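DUF4974 domain-containing protein (PDB 4M0N) probably acts as an anti-sigma factor of the FecR family, this chain being the part that holds the FecR and FecR C-terminal regions. Local coordinates at residues S169-H172 / D173-M177; V89-G93 / A94-V98; E117-P121 / E122-R126. The protein carries 1 engineered substitution. All coordinates share one frame; numbering follows the deposited sequence.

In the fold
Interactions 2 and 3 lie on the same side of the chain's centre and share a sheet; interaction 1 lies on the opposite side, in the helix 167-178. Interaction 2 is buried and purely apolar, with no hydrogen bond between its two segments. Interaction 3 is a surface hairpin held by backbone bonds, with acidic groups on one face and methionines on the other. The two touch where K90 N probably bonds E117 O (2.7 Å), because strands 88-91 and 116-120 are neighbours. Interaction 1 is partly buried. It combines helical backbone bonds with a salt bridge, and its centre is about 24 Å from that of interaction 2.

Interaction 1: S169-H172 / D173-M177; sequences SVIH and DLERM
R176 folds back over H172, one turn earlier in the helix 167-178. One face of its guanidinium lies over H172 O, which sits toward the rim. The same carbonyl oxygen accepts the backbone bond from R176 N (3.0 Å). R176 NH1 comes 3.7 Å from H172 CB, and the imidazole and guanidinium planes are nearly perpendicular (86°). The arginine chain bends at chi3 (-69°), which carries its end back along the helix. There R176 NH2 makes a salt bridge to D173 OD1 at 3.0 Å. This bond is bent, and OD1 lies somewhat out of the guanidinium plane. E175 runs beside H172 and points the same way, with OE1 3.8 Å from H172 CD2, while its OE2 is hydrogen-bonded to I182 N. V170 and L174 also lie side by side, V170 CG1 being 4.1 Å from L174 CD1.

Further partners fix these groups. D104 binds both H172 ND1 and R176 NH1, E103 adds a second acid to R176, and K99 pairs with D173. Y101 makes a cation-pi contact with R176. The side chain of R176 lies about 6 Å from a bound magnesium ion. The result is an amphipathic helix of the FecR C-terminal region: its apolar side packs on strand 159-166 and helix 203-214, its charged side is tied to K99, E103 and D104 by salt bridges and a hydrogen bond, and the neighbours within it meet at i to i+4 spacing.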
ATOM      1  N   SER A 169      -0.253   8.352   8.117  1.00 29.36           N
ATOM      2  CA  SER A 169      -0.237   7.438   6.991  0.50 27.16           C
ATOM      3  C   SER A 169      -0.852   8.090   5.753  1.00 26.07           C
ATOM      4  O   SER A 169      -0.326   7.959   4.668  1.00 24.91           O
ATOM      5  CB  SER A 169      -0.972   6.132   7.326  0.50 28.09           C
ATOM      6  OG  SER A 169      -0.343   5.475   8.417  0.50 31.63           O
ATOM      7  N   VAL A 170      -1.973   8.774   5.926  1.00 23.38           N
ATOM      8  CA  VAL A 170      -2.589   9.551   4.840  1.00 23.46           C
ATOM      9  C   VAL A 170      -1.545  10.453   4.181  1.00 21.64           C
ATOM     10  O   VAL A 170      -1.437  10.496   2.957  1.00 20.68           O
ATOM     11  CB  VAL A 170      -3.758  10.415   5.377  1.00 24.42           C
ATOM     12  CG1 VAL A 170      -4.176  11.471   4.370  1.00 30.33           C
ATOM     13  CG2 VAL A 170      -4.947   9.527   5.740  1.00 24.32           C
ATOM     14  N   ILE A 171      -0.783  11.178   4.988  1.00 23.34           N
ATOM     15  CA  ILE A 171       0.172  12.126   4.435  1.00 24.20           C
ATOM     16  C   ILE A 171       1.246  11.430   3.612  1.00 23.06           C
ATOM     17  O   ILE A 171       1.668  11.941   2.586  1.00 20.60           O
ATOM     18  CB  ILE A 171       0.800  13.001   5.545  1.00 31.67           C
ATOM     19  CG1 ILE A 171      -0.254  13.982   6.058  1.00 32.58           C
ATOM     20  CG2 ILE A 171       2.047  13.706   5.053  1.00 33.81           C
ATOM     21  CD1 ILE A 171       0.173  14.669   7.329  1.00 41.83           C
ATOM     22  N   HIS A 172       1.693  10.260   4.047  1.00 22.29           N
ATOM     23  CA  HIS A 172       2.651   9.518   3.224  1.00 21.04           C
ATOM     24  C   HIS A 172       2.035   9.106   1.877  1.00 18.04           C
ATOM     25  O   HIS A 172       2.666   9.256   0.844  1.00 19.54           O
ATOM     26  CB  HIS A 172       3.131   8.300   3.978  1.00 21.93           C
ATOM     27  CG  HIS A 172       4.179   8.605   4.996  1.00 28.09           C
ATOM     28  ND1 HIS A 172       5.139   7.689   5.375  1.00 33.41           N
ATOM     29  CD2 HIS A 172       4.440   9.737   5.691  1.00 31.61           C
ATOM     30  CE1 HIS A 172       5.939   8.242   6.273  1.00 30.61           C
ATOM     31  NE2 HIS A 172       5.535   9.484   6.484  1.00 33.19           N
ATOM     32  N   ASP A 173       0.787   8.644   1.885  1.00 18.40           N
ATOM     33  CA  ASP A 173       0.092   8.319   0.637  1.00 18.51           C
ATOM     34  C   ASP A 173      -0.001   9.523  -0.281  1.00 19.45           C
ATOM     35  O   ASP A 173       0.201   9.420  -1.510  1.00 19.63           O
ATOM     36  CB  ASP A 173      -1.333   7.830   0.874  1.00 23.42           C
ATOM     37  CG  ASP A 173      -1.401   6.461   1.506  1.00 28.29           C
ATOM     38  OD1 ASP A 173      -0.386   5.753   1.541  1.00 28.00           O
ATOM     39  OD2 ASP A 173      -2.513   6.097   1.938  1.00 34.20           O
ATOM     40  N   LEU A 174      -0.331  10.677   0.295  1.00 18.76           N
ATOM     41  CA  LEU A 174      -0.441  11.891  -0.513  1.00 20.02           C
ATOM     42  C   LEU A 174       0.896  12.314  -1.095  1.00 19.32           C
ATOM     43  O   LEU A 174       0.996  12.625  -2.306  1.00 19.30           O
ATOM     44  CB  LEU A 174      -1.054  13.038   0.288  1.00 21.80           C
ATOM     45  CG  LEU A 174      -2.474  12.836   0.847  1.00 22.49           C
ATOM     46  CD1 LEU A 174      -2.925  14.110   1.550  1.00 22.78           C
ATOM     47  CD2 LEU A 174      -3.484  12.418  -0.199  1.00 24.09           C
ATOM     48  N   GLU A 175       1.932  12.304  -0.267  1.00 18.92           N
ATOM     49  CA  GLU A 175       3.259  12.649  -0.761  1.00 20.70           C
ATOM     50  C   GLU A 175       3.681  11.778  -1.932  1.00 19.50           C
ATOM     51  O   GLU A 175       4.211  12.256  -2.947  1.00 20.14           O
ATOM     52  CB  GLU A 175       4.321  12.517   0.332  1.00 23.23           C
ATOM     53  CG  GLU A 175       4.212  13.496   1.466  1.00 27.24           C
ATOM     54  CD  GLU A 175       5.381  13.352   2.413  1.00 31.68           C
ATOM     55  OE1 GLU A 175       5.460  12.300   3.087  1.00 37.36           O
ATOM     56  OE2 GLU A 175       6.194  14.288   2.470  1.00 29.37           O
ATOM     57  N   ARG A 176       3.427  10.481  -1.814  1.00 18.12           N
ATOM     58  CA  ARG A 176       3.789   9.556  -2.863  1.00 17.84           C
ATOM     59  C   ARG A 176       2.941   9.679  -4.138  1.00 18.58           C
ATOM     60  O   ARG A 176       3.458   9.596  -5.251  1.00 18.35           O
ATOM     61  CB  ARG A 176       3.698   8.133  -2.323  1.00 17.17           C
ATOM     62  CG  ARG A 176       4.804   7.837  -1.345  1.00 17.54           C
ATOM     63  CD  ARG A 176       4.843   6.349  -1.007  1.00 16.88           C
ATOM     64  NE  ARG A 176       3.688   5.959  -0.218  1.00 15.47           N
ATOM     65  CZ  ARG A 176       3.692   5.708   1.093  1.00 15.79           C
ATOM     66  NH1 ARG A 176       4.790   5.804   1.805  1.00 16.40           N
ATOM     67  NH2 ARG A 176       2.555   5.379   1.704  1.00 15.97           N
ATOM     68  N   MET A 177       1.643   9.879  -3.955  1.00 18.96           N
ATOM     69  CA  MET A 177       0.731  10.027  -5.091  1.00 22.64           C
ATOM     70  C   MET A 177       1.003  11.269  -5.893  1.00 23.90           C
ATOM     71  O   MET A 177       1.017  11.200  -7.122  1.00 24.91           O
ATOM     72  CB  MET A 177      -0.730  10.088  -4.639  1.00 24.47           C
ATOM     73  CG  MET A 177      -1.711  10.361  -5.787  1.00 27.73           C
ATOM     74  SD  MET A 177      -3.419   9.967  -5.338  1.00 30.13           S
ATOM     75  CE  MET A 177      -3.467   8.161  -5.310  1.00 39.83           C
TER

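Interaction 2: V89-G93 / A94-V98; sequences VKVLG and ASFNV. Engineered in segment 94-98: A94 (natural residue Thr).
The F96 ring is approached by V89 and V91. Both come in obliquely, neither squarely over a face nor at the edge. V89 CG1 reaches F96 CE2 at 3.6 Å, and V91 CG1 reaches F96 CE1 at the same 3.6 Å. V98 CG2 lies at the ring edge, in its plane. Outside the two segments, the F70 ring meets F96 with the planes only about 15° apart. F96 CG stands between its backbone N and carbonyl carbon (chi1 56°), and the ring is directed toward the valines.

The chain makes a beta-arch here. Strand 88-91 belongs to the mixed sheet, and strand 94-100 to the antiparallel sheet. The short strand axes are 8.7 Å apart and run nearly antiparallel. They meet through side chains, with no hydrogen bond between the segments. Backbone bonds go to other strands instead: V89 to V82 in one sheet, A94 to V72 in the other.

Near the bend, V91 CG1 also touches A94 CB at 3.9 Å. A94 is an engineered residue, threonine in the natural sequence. At the far end V89 CG2 meets V98 CG2 at 4.2 Å. V116 packs against V89, V91 and A94.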
ATOM      1  N   VAL A  89       4.094 -13.344   1.447  1.00 14.08           N
ATOM      2  CA  VAL A  89       2.727 -13.591   1.058  1.00 14.67           C
ATOM      3  C   VAL A  89       2.759 -14.686   0.008  1.00 16.09           C
ATOM      4  O   VAL A  89       3.343 -14.508  -1.074  1.00 17.41           O
ATOM      5  CB  VAL A  89       2.076 -12.317   0.501  1.00 15.83           C
ATOM      6  CG1 VAL A  89       0.644 -12.598   0.109  1.00 16.33           C
ATOM      7  CG2 VAL A  89       2.220 -11.189   1.513  1.00 17.76           C
ATOM      8  N   LYS A  90       2.101 -15.805   0.313  1.00 14.89           N
ATOM      9  CA  LYS A  90       2.202 -17.025  -0.493  1.00 17.90           C
ATOM     10  C   LYS A  90       0.859 -17.412  -1.083  1.00 17.40           C
ATOM     11  O   LYS A  90      -0.142 -17.482  -0.355  1.00 18.39           O
ATOM     12  CB  LYS A  90       2.709 -18.103   0.420  1.00 20.17           C
ATOM     13  CG  LYS A  90       3.007 -19.419  -0.242  1.00 24.75           C
ATOM     14  CD  LYS A  90       3.628 -20.350   0.787  1.00 31.98           C
ATOM     15  CE  LYS A  90       4.099 -21.629   0.134  1.00 40.35           C
ATOM     16  NZ  LYS A  90       2.951 -22.399  -0.418  1.00 49.95           N
ATOM     17  N   VAL A  91       0.804 -17.612  -2.391  1.00 16.56           N
ATOM     18  CA  VAL A  91      -0.429 -17.997  -3.013  1.00 17.77           C
ATOM     19  C   VAL A  91      -0.170 -19.081  -4.054  1.00 19.70           C
ATOM     20  O   VAL A  91       0.969 -19.268  -4.507  1.00 20.04           O
ATOM     21  CB  VAL A  91      -1.195 -16.834  -3.683  1.00 18.75           C
ATOM     22  CG1 VAL A  91      -1.391 -15.653  -2.736  1.00 16.89           C
ATOM     23  CG2 VAL A  91      -0.539 -16.395  -4.983  1.00 17.39           C
ATOM     24  N   LEU A  92      -1.239 -19.751  -4.466  1.00 22.11           N
ATOM     25  CA  LEU A  92      -1.181 -20.561  -5.678  1.00 23.22           C
ATOM     26  C   LEU A  92      -1.767 -19.815  -6.876  1.00 22.47           C
ATOM     27  O   LEU A  92      -1.275 -19.909  -7.993  1.00 26.13           O
ATOM     28  CB  LEU A  92      -1.935 -21.865  -5.467  1.00 24.05           C
ATOM     29  CG  LEU A  92      -1.522 -22.695  -4.260  1.00 27.62           C
ATOM     30  CD1 LEU A  92      -2.371 -23.966  -4.242  1.00 30.16           C
ATOM     31  CD2 LEU A  92      -0.049 -23.054  -4.301  1.00 29.04           C
ATOM     32  N   GLY A  93      -2.844 -19.092  -6.620  1.00 25.22           N
ATOM     33  CA  GLY A  93      -3.508 -18.286  -7.635  1.00 26.46           C
ATOM     34  C   GLY A  93      -4.433 -17.402  -6.850  1.00 24.88           C
ATOM     35  O   GLY A  93      -5.292 -17.894  -6.162  1.00 27.43           O
ATOM     36  N   ALA A  94      -4.204 -16.094  -6.889  1.00 18.86           N
ATOM     37  CA  ALA A  94      -5.013 -15.135  -6.145  1.00 18.17           C
ATOM     38  C   ALA A  94      -4.689 -13.742  -6.632  1.00 16.46           C
ATOM     39  O   ALA A  94      -3.659 -13.549  -7.278  1.00 16.55           O
ATOM     40  CB  ALA A  94      -4.703 -15.218  -4.663  1.00 18.87           C
ATOM     41  N   SER A  95      -5.553 -12.781  -6.362  1.00 15.03           N
ATOM     42  CA  SER A  95      -5.184 -11.388  -6.609  1.00 16.12           C
ATOM     43  C   SER A  95      -5.297 -10.654  -5.303  1.00 15.82           C
ATOM     44  O   SER A  95      -6.249 -10.820  -4.542  1.00 15.61           O
ATOM     45  CB  SER A  95      -5.977 -10.720  -7.736  1.00 17.49           C
ATOM     46  OG  SER A  95      -7.361 -10.500  -7.437  1.00 19.76           O
ATOM     47  N   PHE A  96      -4.293  -9.848  -5.036  1.00 14.49           N
ATOM     48  CA  PHE A  96      -4.164  -9.239  -3.717  1.00 15.06           C
ATOM     49  C   PHE A  96      -3.231  -8.055  -3.752  1.00 12.93           C
ATOM     50  O   PHE A  96      -2.331  -7.972  -4.612  1.00 14.17           O
ATOM     51  CB  PHE A  96      -3.649 -10.257  -2.711  1.00 14.73           C
ATOM     52  CG  PHE A  96      -2.348 -10.893  -3.128  1.00 13.79           C
ATOM     53  CD1 PHE A  96      -2.328 -11.951  -4.027  1.00 15.20           C
ATOM     54  CD2 PHE A  96      -1.151 -10.420  -2.637  1.00 15.31           C
ATOM     55  CE1 PHE A  96      -1.124 -12.500  -4.448  1.00 14.86           C
ATOM     56  CE2 PHE A  96       0.069 -10.955  -3.078  1.00 13.98           C
ATOM     57  CZ  PHE A  96       0.069 -12.019  -3.967  1.00 14.23           C
ATOM     58  N   ASN A  97      -3.479  -7.140  -2.811  1.00 11.82           N
ATOM     59  CA  ASN A  97      -2.641  -5.971  -2.585  1.00 10.79           C
ATOM     60  C   ASN A  97      -1.706  -6.158  -1.418  1.00 10.47           C
ATOM     61  O   ASN A  97      -2.084  -6.660  -0.376  1.00 11.53           O
ATOM     62  CB  ASN A  97      -3.542  -4.766  -2.249  1.00 12.15           C
ATOM     63  CG  ASN A  97      -2.871  -3.443  -2.486  1.00 13.37           C
ATOM     64  OD1 ASN A  97      -2.724  -3.000  -3.642  1.00 14.85           O
ATOM     65  ND2 ASN A  97      -2.544  -2.743  -1.395  1.00 14.53           N
ATOM     66  N   VAL A  98      -0.459  -5.721  -1.599  1.00 10.57           N
ATOM     67  CA  VAL A  98       0.524  -5.712  -0.526  1.00 11.54           C
ATOM     68  C   VAL A  98       1.029  -4.288  -0.425  1.00 11.72           C
ATOM     69  O   VAL A  98       1.606  -3.749  -1.366  1.00 12.86           O
ATOM     70  CB  VAL A  98       1.714  -6.629  -0.836  1.00 12.00           C
ATOM     71  CG1 VAL A  98       2.673  -6.614   0.302  1.00 13.91           C
ATOM     72  CG2 VAL A  98       1.247  -8.056  -1.127  1.00 13.57           C
TER

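Interaction 3: E117-P121 / E122-R126; sequences EVDMP and ESVMR
V118 and M125 form the tight part of this contact. V118 N bonds M125 O at 2.8 Å and is almost straight (173°). M125 N returns a bond to V118 O at 3.0 Å. This is an antiparallel hydrogen-bonded pair. Two CA-H...O contacts flank it, from E117 CA to M125 O and from V124 CA to V118 O. Nearer the turn M120 N bonds S123 O at 2.8 Å, but the return bond from S123 N to M120 O is weak at 3.3 Å.

The face carrying V118, M120, S123 and M125 is turned inward. M120 bends at chi3 (-69°), and its CE comes 4.3 Å from M125 SD. V118 and M125 pack on I133, and M120 on V135.

The other face is looser and more polar. E117 and V124 cross there, E117 CG lying 3.9 Å from V124 CG1. E117 has CG opposite its backbone N (chi1 -178°), and the extended chain brings its carboxylate toward D119 as well. E117 OE2 and D119 OD1 are only 2.6 Å apart; one of the acids probably holds a proton. V124 is modelled in two conformers, so its closest approaches are less certain. R126 is exposed, with its charge near E117 but not in contact. With an alanine at E117, V124 would probably lose the chain lying across it, and the D119 carboxylate would be freer to turn.

P121 and E122 form the exposed corner. They are the middle residues of a type I beta turn from M120 to S123. The whole is a beta hairpin of strands 116-120 and 123-127, the latter an outermost strand of the mixed sheet.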
ATOM      1  N   GLU A 117      -1.881 -16.841   1.845  1.00 15.85           N
ATOM      2  CA  GLU A 117      -1.258 -17.139   3.148  1.00 16.53           C
ATOM      3  C   GLU A 117      -0.220 -16.065   3.445  1.00 17.18           C
ATOM      4  O   GLU A 117       0.594 -15.756   2.609  1.00 18.13           O
ATOM      5  CB  GLU A 117      -0.557 -18.498   3.121  1.00 19.99           C
ATOM      6  CG  GLU A 117       0.073 -18.906   4.437  1.00 22.54           C
ATOM      7  CD  GLU A 117       0.653 -20.326   4.437  1.00 29.25           C
ATOM      8  OE1 GLU A 117      -0.102 -21.278   4.176  1.00 30.43           O
ATOM      9  OE2 GLU A 117       1.858 -20.481   4.718  1.00 30.63           O
ATOM     10  N   VAL A 118      -0.250 -15.521   4.654  1.00 15.63           N
ATOM     11  CA  VAL A 118       0.702 -14.534   5.069  1.00 14.94           C
ATOM     12  C   VAL A 118       1.548 -15.125   6.168  1.00 15.31           C
ATOM     13  O   VAL A 118       1.059 -15.422   7.263  1.00 15.46           O
ATOM     14  CB  VAL A 118       0.000 -13.263   5.565  1.00 15.01           C
ATOM     15  CG1 VAL A 118       1.037 -12.222   5.971  1.00 15.60           C
ATOM     16  CG2 VAL A 118      -0.923 -12.701   4.472  1.00 15.20           C
ATOM     17  N   ASP A 119       2.843 -15.257   5.890  1.00 14.79           N
ATOM     18  CA  ASP A 119       3.745 -15.894   6.796  1.00 17.28           C
ATOM     19  C   ASP A 119       4.656 -14.838   7.394  1.00 18.40           C
ATOM     20  O   ASP A 119       5.401 -14.167   6.683  1.00 16.92           O
ATOM     21  CB  ASP A 119       4.609 -16.906   6.060  1.00 20.51           C
ATOM     22  CG  ASP A 119       3.816 -17.993   5.399  1.00 29.61           C
ATOM     23  OD1 ASP A 119       2.841 -18.482   6.006  1.00 31.62           O
ATOM     24  OD2 ASP A 119       4.180 -18.390   4.262  1.00 39.24           O
ATOM     25  N   MET A 120       4.614 -14.743   8.719  1.00 18.44           N
ATOM     26  CA  MET A 120       5.407 -13.798   9.498  1.00 22.47           C
ATOM     27  C   MET A 120       6.183 -14.640  10.520  1.00 22.52           C
ATOM     28  O   MET A 120       5.886 -15.816  10.731  1.00 21.75           O
ATOM     29  CB  MET A 120       4.487 -12.763  10.180  1.00 21.27           C
ATOM     30  CG  MET A 120       3.777 -11.781   9.233  1.00 23.12           C
ATOM     31  SD  MET A 120       2.233 -11.120   9.853  1.00 32.21           S
ATOM     32  CE  MET A 120       1.145 -12.565   9.834  1.00 34.91           C
ATOM     33  N   PRO A 121       7.213 -14.060  11.136  1.00 27.55           N
ATOM     34  CA  PRO A 121       8.077 -14.846  12.006  1.00 31.06           C
ATOM     35  C   PRO A 121       7.313 -15.682  13.038  1.00 32.81           C
ATOM     36  O   PRO A 121       7.572 -16.880  13.231  1.00 34.39           O
ATOM     37  CB  PRO A 121       8.949 -13.772  12.663  1.00 31.92           C
ATOM     38  CG  PRO A 121       9.038 -12.702  11.626  1.00 32.92           C
ATOM     39  CD  PRO A 121       7.664 -12.659  11.012  1.00 30.13           C
ATOM     40  N   GLU A 122       6.334 -15.072  13.669  1.00 24.72           N
ATOM     41  CA  GLU A 122       5.644 -15.792  14.731  1.00 24.17           C
ATOM     42  C   GLU A 122       4.144 -15.917  14.491  1.00 23.39           C
ATOM     43  O   GLU A 122       3.384 -16.200  15.428  1.00 22.92           O
ATOM     44  CB  GLU A 122       5.973 -15.110  16.044  1.00 28.45           C
ATOM     45  CG  GLU A 122       7.467 -15.187  16.396  1.00 30.29           C
ATOM     46  CD  GLU A 122       8.004 -16.614  16.595  1.00 33.52           C
ATOM     47  OE1 GLU A 122       7.333 -17.461  17.198  1.00 34.12           O
ATOM     48  OE2 GLU A 122       9.149 -16.892  16.178  1.00 45.72           O
ATOM     49  N   SER A 123       3.726 -15.805  13.233  1.00 19.84           N
ATOM     50  CA  SER A 123       2.306 -15.811  12.865  0.50 20.36           C
ATOM     51  C   SER A 123       2.139 -16.301  11.443  1.00 19.45           C
ATOM     52  O   SER A 123       2.837 -15.814  10.554  1.00 19.39           O
ATOM     53  CB  SER A 123       1.741 -14.385  12.920  0.50 22.74           C
ATOM     54  OG  SER A 123       0.419 -14.327  12.382  0.50 27.05           O
ATOM     55  N   VAL A 124       1.208 -17.236  11.215  1.00 16.36           N
ATOM     56  CA  VAL A 124       0.809 -17.610   9.870  0.50 16.68           C
ATOM     57  C   VAL A 124      -0.713 -17.486   9.791  1.00 16.35           C
ATOM     58  O   VAL A 124      -1.415 -18.029  10.633  1.00 19.02           O
ATOM     59  CB  VAL A 124       1.262 -19.050   9.553  0.50 17.27           C
ATOM     60  CG1 VAL A 124       0.683 -19.529   8.225  0.50 18.74           C
ATOM     61  CG2 VAL A 124       2.783 -19.119   9.559  0.50 17.38           C
ATOM     62  N   MET A 125      -1.206 -16.796   8.771  1.00 16.51           N
ATOM     63  CA  MET A 125      -2.626 -16.537   8.647  1.00 16.55           C
ATOM     64  C   MET A 125      -3.075 -16.722   7.220  1.00 19.11           C
ATOM     65  O   MET A 125      -2.403 -16.302   6.303  1.00 19.84           O
ATOM     66  CB  MET A 125      -2.913 -15.115   9.107  1.00 20.12           C
ATOM     67  CG  MET A 125      -2.409 -14.849  10.524  1.00 28.36           C
ATOM     68  SD  MET A 125      -2.830 -13.218  11.205  1.00 41.96           S
ATOM     69  CE  MET A 125      -4.507 -13.572  11.689  1.00 39.50           C
ATOM     70  N   ARG A 126      -4.242 -17.326   7.050  1.00 17.50           N
ATOM     71  CA  ARG A 126      -4.798 -17.462   5.725  1.00 20.77           C
ATOM     72  C   ARG A 126      -5.926 -16.450   5.589  1.00 20.66           C
ATOM     73  O   ARG A 126      -6.708 -16.229   6.525  1.00 21.92           O
ATOM     74  CB  ARG A 126      -5.247 -18.894   5.475  1.00 25.98           C
ATOM     75  CG  ARG A 126      -4.060 -19.843   5.396  1.00 31.16           C
ATOM     76  CD  ARG A 126      -4.391 -21.199   4.801  1.00 47.27           C
ATOM     77  NE  ARG A 126      -5.271 -21.981   5.668  1.00 49.94           N
ATOM     78  CZ  ARG A 126      -5.298 -23.311   5.741  1.00 55.58           C
ATOM     79  NH1 ARG A 126      -4.472 -24.054   5.010  1.00 61.17           N
ATOM     80  NH2 ARG A 126      -6.150 -23.901   6.573  1.00 56.10           N
TER